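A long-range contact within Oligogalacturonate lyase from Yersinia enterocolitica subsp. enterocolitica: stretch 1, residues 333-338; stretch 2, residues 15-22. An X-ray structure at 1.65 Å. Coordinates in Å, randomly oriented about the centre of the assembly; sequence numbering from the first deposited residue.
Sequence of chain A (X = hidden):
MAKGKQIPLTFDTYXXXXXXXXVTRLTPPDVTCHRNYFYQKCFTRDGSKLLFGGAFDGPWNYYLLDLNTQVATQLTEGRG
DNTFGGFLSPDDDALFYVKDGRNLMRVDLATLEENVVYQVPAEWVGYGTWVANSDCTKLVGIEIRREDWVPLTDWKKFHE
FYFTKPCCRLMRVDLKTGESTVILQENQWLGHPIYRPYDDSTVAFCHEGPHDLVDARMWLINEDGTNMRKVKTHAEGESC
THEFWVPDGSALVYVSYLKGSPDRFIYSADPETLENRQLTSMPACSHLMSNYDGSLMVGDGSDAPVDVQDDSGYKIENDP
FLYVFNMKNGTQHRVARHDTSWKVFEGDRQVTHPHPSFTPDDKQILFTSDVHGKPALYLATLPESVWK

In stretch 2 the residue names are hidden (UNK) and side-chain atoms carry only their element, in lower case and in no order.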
ATOM      1  N   HIS A 333       7.156  19.699  -5.904  1.00 14.10           N
ATOM      2  CA  HIS A 333       8.493  19.413  -6.434  1.00 14.24           C
ATOM      3  C   HIS A 333       8.475  18.203  -7.342  1.00 13.63           C
ATOM      4  O   HIS A 333       8.082  17.114  -6.932  1.00 13.77           O
ATOM      5  CB  HIS A 333       9.471  19.190  -5.275  1.00 14.67           C
ATOM      6  CG  HIS A 333       9.496  20.335  -4.317  1.00 14.52           C
ATOM      7  ND1 HIS A 333      10.375  21.390  -4.447  1.00 15.75           N
ATOM      8  CD2 HIS A 333       8.699  20.631  -3.265  1.00 14.13           C
ATOM      9  CE1 HIS A 333      10.133  22.275  -3.497  1.00 15.14           C
ATOM     10  NE2 HIS A 333       9.113  21.845  -2.773  1.00 14.81           N
ATOM     11  N   ARG A 334       8.878  18.410  -8.592  1.00 14.34           N
ATOM     12  CA  ARG A 334       9.013  17.314  -9.529  1.00 14.61           C
ATOM     13  C   ARG A 334      10.407  16.727  -9.295  1.00 14.62           C
ATOM     14  O   ARG A 334      11.410  17.295  -9.734  1.00 15.12           O
ATOM     15  CB  ARG A 334       8.828  17.847 -10.947  1.00 16.18           C
ATOM     16  CG  ARG A 334       8.726  16.799 -12.000  1.00 17.88           C
ATOM     17  CD  ARG A 334       8.199  17.413 -13.280  1.00 21.62           C
ATOM     18  NE  ARG A 334       9.241  18.115 -14.018  1.00 26.16           N
ATOM     19  CZ  ARG A 334       9.044  18.696 -15.206  1.00 30.03           C
ATOM     20  NH1 ARG A 334       7.841  18.663 -15.792  1.00 27.71           N
ATOM     21  NH2 ARG A 334      10.054  19.310 -15.816  1.00 31.60           N
ATOM     22  N   VAL A 335      10.483  15.605  -8.579  1.00 13.01           N
ATOM     23  CA  VAL A 335      11.767  15.182  -8.028  1.00 13.02           C
ATOM     24  C   VAL A 335      12.553  14.203  -8.905  1.00 12.29           C
ATOM     25  O   VAL A 335      13.792  14.213  -8.928  1.00 10.95           O
ATOM     26  CB  VAL A 335      11.626  14.675  -6.566  1.00 13.85           C
ATOM     27  CG1 VAL A 335      11.132  15.815  -5.659  1.00 13.58           C
ATOM     28  CG2 VAL A 335      10.692  13.498  -6.477  1.00 14.31           C
ATOM     29  N   ALA A 336      11.820  13.374  -9.639  1.00 11.21           N
ATOM     30  CA  ALA A 336      12.429  12.369 -10.515  1.00 11.02           C
ATOM     31  C   ALA A 336      11.358  11.733 -11.379  1.00 10.46           C
ATOM     32  O   ALA A 336      10.172  11.941 -11.161  1.00 11.43           O
ATOM     33  CB  ALA A 336      13.145  11.308  -9.700  1.00 10.90           C
ATOM     34  N   ARG A 337      11.796  10.973 -12.373  1.00 10.31           N
ATOM     35  CA  ARG A 337      10.894  10.216 -13.224  1.00 10.02           C
ATOM     36  C   ARG A 337      10.729   8.823 -12.647  1.00  9.98           C
ATOM     37  O   ARG A 337      11.712   8.181 -12.271  1.00 10.50           O
ATOM     38  CB  ARG A 337      11.497  10.081 -14.629  1.00  9.95           C
ATOM     39  CG  ARG A 337      11.841  11.422 -15.306  1.00 10.38           C
ATOM     40  CD  ARG A 337      12.630  11.182 -16.620  1.00 11.58           C
ATOM     41  NE  ARG A 337      11.776  10.564 -17.645  1.00 12.32           N
ATOM     42  CZ  ARG A 337      10.996  11.233 -18.486  1.00 14.03           C
ATOM     43  NH1 ARG A 337      10.984  12.571 -18.486  1.00 13.12           N
ATOM     44  NH2 ARG A 337      10.234  10.569 -19.336  1.00 15.10           N
ATOM     45  N   HIS A 338       9.490   8.336 -12.586  1.00  9.67           N
ATOM     46  CA  HIS A 338       9.306   6.891 -12.395  1.00  9.12           C
ATOM     47  C   HIS A 338       9.389   6.138 -13.739  1.00  9.58           C
ATOM     48  O   HIS A 338       9.935   5.019 -13.801  1.00  9.02           O
ATOM     49  CB  HIS A 338       8.013   6.571 -11.606  1.00  9.35           C
ATOM     50  CG  HIS A 338       6.741   6.917 -12.320  1.00  8.50           C
ATOM     51  ND1 HIS A 338       5.888   7.910 -11.894  1.00 10.80           N
ATOM     52  CD2 HIS A 338       6.155   6.361 -13.405  1.00  6.35           C
ATOM     53  CE1 HIS A 338       4.850   7.983 -12.713  1.00  6.86           C
ATOM     54  NE2 HIS A 338       4.990   7.045 -13.639  1.00 11.02           N
ATOM     55  N   UNK A  15      21.946   9.580 -12.770  1.00 14.66           N
ATOM     56  CA  UNK A  15      21.243  10.842 -12.569  1.00 15.72           C
ATOM     57  C   UNK A  15      19.965  10.843 -13.381  1.00 15.58           C
ATOM     58  O   UNK A  15      19.980  10.488 -14.557  1.00 15.91           O
ATOM     59  c   UNK A  15      23.918  13.664 -12.556  1.00 26.12           C
ATOM     60  n   UNK A  15      23.547  14.821 -12.000  1.00 28.82           N
ATOM     61  o   UNK A  15      24.789  13.591 -13.429  1.00 29.05           O
ATOM     62  c   UNK A  15      23.195  12.416 -12.076  1.00 20.92           C
ATOM     63  c   UNK A  15      22.116  12.011 -13.040  1.00 15.84           C
ATOM     64  N   UNK A  16      18.861  11.264 -12.765  1.00 14.38           N
ATOM     65  CA  UNK A  16      17.586  11.365 -13.483  1.00 14.64           C
ATOM     66  C   UNK A  16      17.685  12.241 -14.739  1.00 15.11           C
ATOM     67  O   UNK A  16      18.260  13.321 -14.689  1.00 15.48           O
ATOM     68  c   UNK A  16      15.128  11.893 -13.180  1.00 14.34           C
ATOM     69  o   UNK A  16      14.450  10.861 -13.026  1.00 12.24           O
ATOM     70  c   UNK A  16      16.511  11.936 -12.552  1.00 13.79           C
ATOM     71  o   UNK A  16      14.746  12.861 -13.868  1.00 13.49           O
ATOM     72  N   UNK A  17      17.098  11.768 -15.835  1.00 16.25           N
ATOM     73  CA  UNK A  17      17.186  12.421 -17.152  1.00 16.91           C
ATOM     74  C   UNK A  17      16.589  13.825 -17.182  1.00 17.51           C
ATOM     75  O   UNK A  17      17.062  14.680 -17.921  1.00 18.16           O
ATOM     76  c   UNK A  17      16.532  11.546 -18.223  1.00 17.26           C
ATOM     77  N   UNK A  18      15.576  14.060 -16.348  1.00 16.57           N
ATOM     78  CA  UNK A  18      14.850  15.322 -16.341  1.00 16.20           C
ATOM     79  C   UNK A  18      15.266  16.228 -15.199  1.00 16.35           C
ATOM     80  O   UNK A  18      15.362  17.442 -15.389  1.00 16.85           O
ATOM     81  c   UNK A  18      13.329  15.076 -16.260  1.00 15.84           C
ATOM     82  o   UNK A  18      12.865  14.466 -17.440  1.00 16.03           O
ATOM     83  N   UNK A  19      15.514  15.657 -14.017  1.00 15.64           N
ATOM     84  CA  UNK A  19      15.714  16.485 -12.807  1.00 15.69           C
ATOM     85  C   UNK A  19      17.145  16.504 -12.287  1.00 15.94           C
ATOM     86  O   UNK A  19      17.501  17.337 -11.446  1.00 16.43           O
ATOM     87  c   UNK A  19      14.816  16.021 -11.643  1.00 15.61           C
ATOM     88  c   UNK A  19      13.391  15.801 -12.121  1.00 15.08           C
ATOM     89  o   UNK A  19      15.334  14.797 -11.103  1.00 14.00           O
ATOM     90  N   UNK A  20      17.943  15.549 -12.747  1.00 15.74           N
ATOM     91  CA  UNK A  20      19.312  15.402 -12.313  1.00 16.51           C
ATOM     92  C   UNK A  20      19.476  14.776 -10.941  1.00 15.90           C
ATOM     93  O   UNK A  20      20.603  14.649 -10.460  1.00 16.37           O
ATOM     94  N   UNK A  21      18.365  14.369 -10.310  1.00 14.83           N
ATOM     95  CA  UNK A  21      18.426  13.734  -8.981  1.00 14.55           C
ATOM     96  C   UNK A  21      19.197  12.415  -9.017  1.00 13.91           C
ATOM     97  O   UNK A  21      19.144  11.689 -10.007  1.00 13.77           O
ATOM     98  c   UNK A  21      17.012  13.480  -8.452  1.00 14.35           C
ATOM     99  N   UNK A  22      19.891  12.089  -7.933  1.00 13.54           N
ATOM    100  CA  UNK A  22      20.557  10.795  -7.843  1.00 13.67           C
ATOM    101  C   UNK A  22      19.501   9.691  -7.675  1.00 13.38           C
ATOM    102  O   UNK A  22      18.615   9.778  -6.799  1.00 12.73           O
ATOM    103  c   UNK A  22      21.536  10.777  -6.669  1.00 14.19           C
ATOM    104  c   UNK A  22      22.249   9.445  -6.501  1.00 18.17           C
ATOM    105  c   UNK A  22      23.531   9.546  -5.685  1.00 22.75           C
ATOM    106  o   UNK A  22      24.450  10.306  -6.026  1.00 26.89           O
ATOM    107  n   UNK A  22      23.608   8.770  -4.620  1.00 21.98           N
TER
HETATM  108  O   HOH W   1      14.318   8.401 -11.840  1.00 23.18           O
HETATM  109  O   HOH W   2      12.274  18.480 -14.809  1.00 42.22           O

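Position 15 carries five side-chain atoms: three carbons in a row, the third bearing one oxygen and one nitrogen. That is a chain ending in an amide. It does not reach stretch 1. The residue is Gln-15. Its NE2 makes a weak hydrogen bond to the backbone O of position 20, at 3.3 Å, and so helps to close the turn.

Position 16 has two carbons, the second carrying two oxygens. This is a short carboxylate, and its CB points toward stretch 1. One oxygen lies 2.7 Å from Arg-337 N, and the same oxygen is 3.6 Å from Ala-336 CB. The other oxygen faces back into its own loop, 2.9 Å from the backbone N of position 18 and 2.9 Å from the backbone N of position 19. The residue is Asp-16. OD2 accepts the hydrogen bond from Arg-337 N, which is almost straight at 173°, while OD1 accepts from the two loop amides. Water 1 donates to Asp-16 OD2 and to Arg-337 O, each at 2.7 Å, and so adds a second link to the same residue.

Position 17 has a single side-chain carbon. It sits 4.2 Å from Arg-337 CD, a loose contact at the margin. The residue is Ala-17.

Position 18 has one carbon followed by one oxygen, a small hydroxyl side chain. The oxygen is 2.9 Å from Arg-337 NH1 and lies at the edge of the guanidinium, near its plane, where an N-H can reach it. The residue is Ser-18, and its OG accepts this hydrogen bond. Its chi1 is m.

Position 19 has a carbon that branches to one oxygen and one carbon. The oxygen is 2.7 Å from Val-335 O, and the branch carbon is 3.4 Å from Arg-334 O. A hydroxyl beside a methyl makes this Thr-19. Its OG1 donates to Val-335 O; chi1 is p.

Position 20 has no side-chain atoms and touches nothing on stretch 1. Its phi is 77°, a positive value that favours the residue found, Gly-20. Its N donates to Asp-16 O at 3.0 Å.

Position 21 has one side-chain carbon, which points toward stretch 1 and packs 3.3 Å from Val-335 O. The residue is Ala-21. Its N donates to Thr-19 OG1 at 3.2 Å, and its O accepts from Asp-16 N at 2.8 Å.

Position 22 has three carbons, the third carrying one oxygen and one nitrogen. This amide chain is out of reach of stretch 1. The residue is Gln-22.

The contact joins a compact loop to a strand more than 300 residues away in sequence. Asp-16 and Thr-19 satisfy backbone polar groups of the strand, at Arg-337 N and Val-335 O. Ser-18 adds a bond to the Arg-337 side chain. Because Asp-16 also holds the loop amides, one carboxylate both shapes the turn and fastens it to the strand.

Stretch 2 15-22: QDASTGAQ
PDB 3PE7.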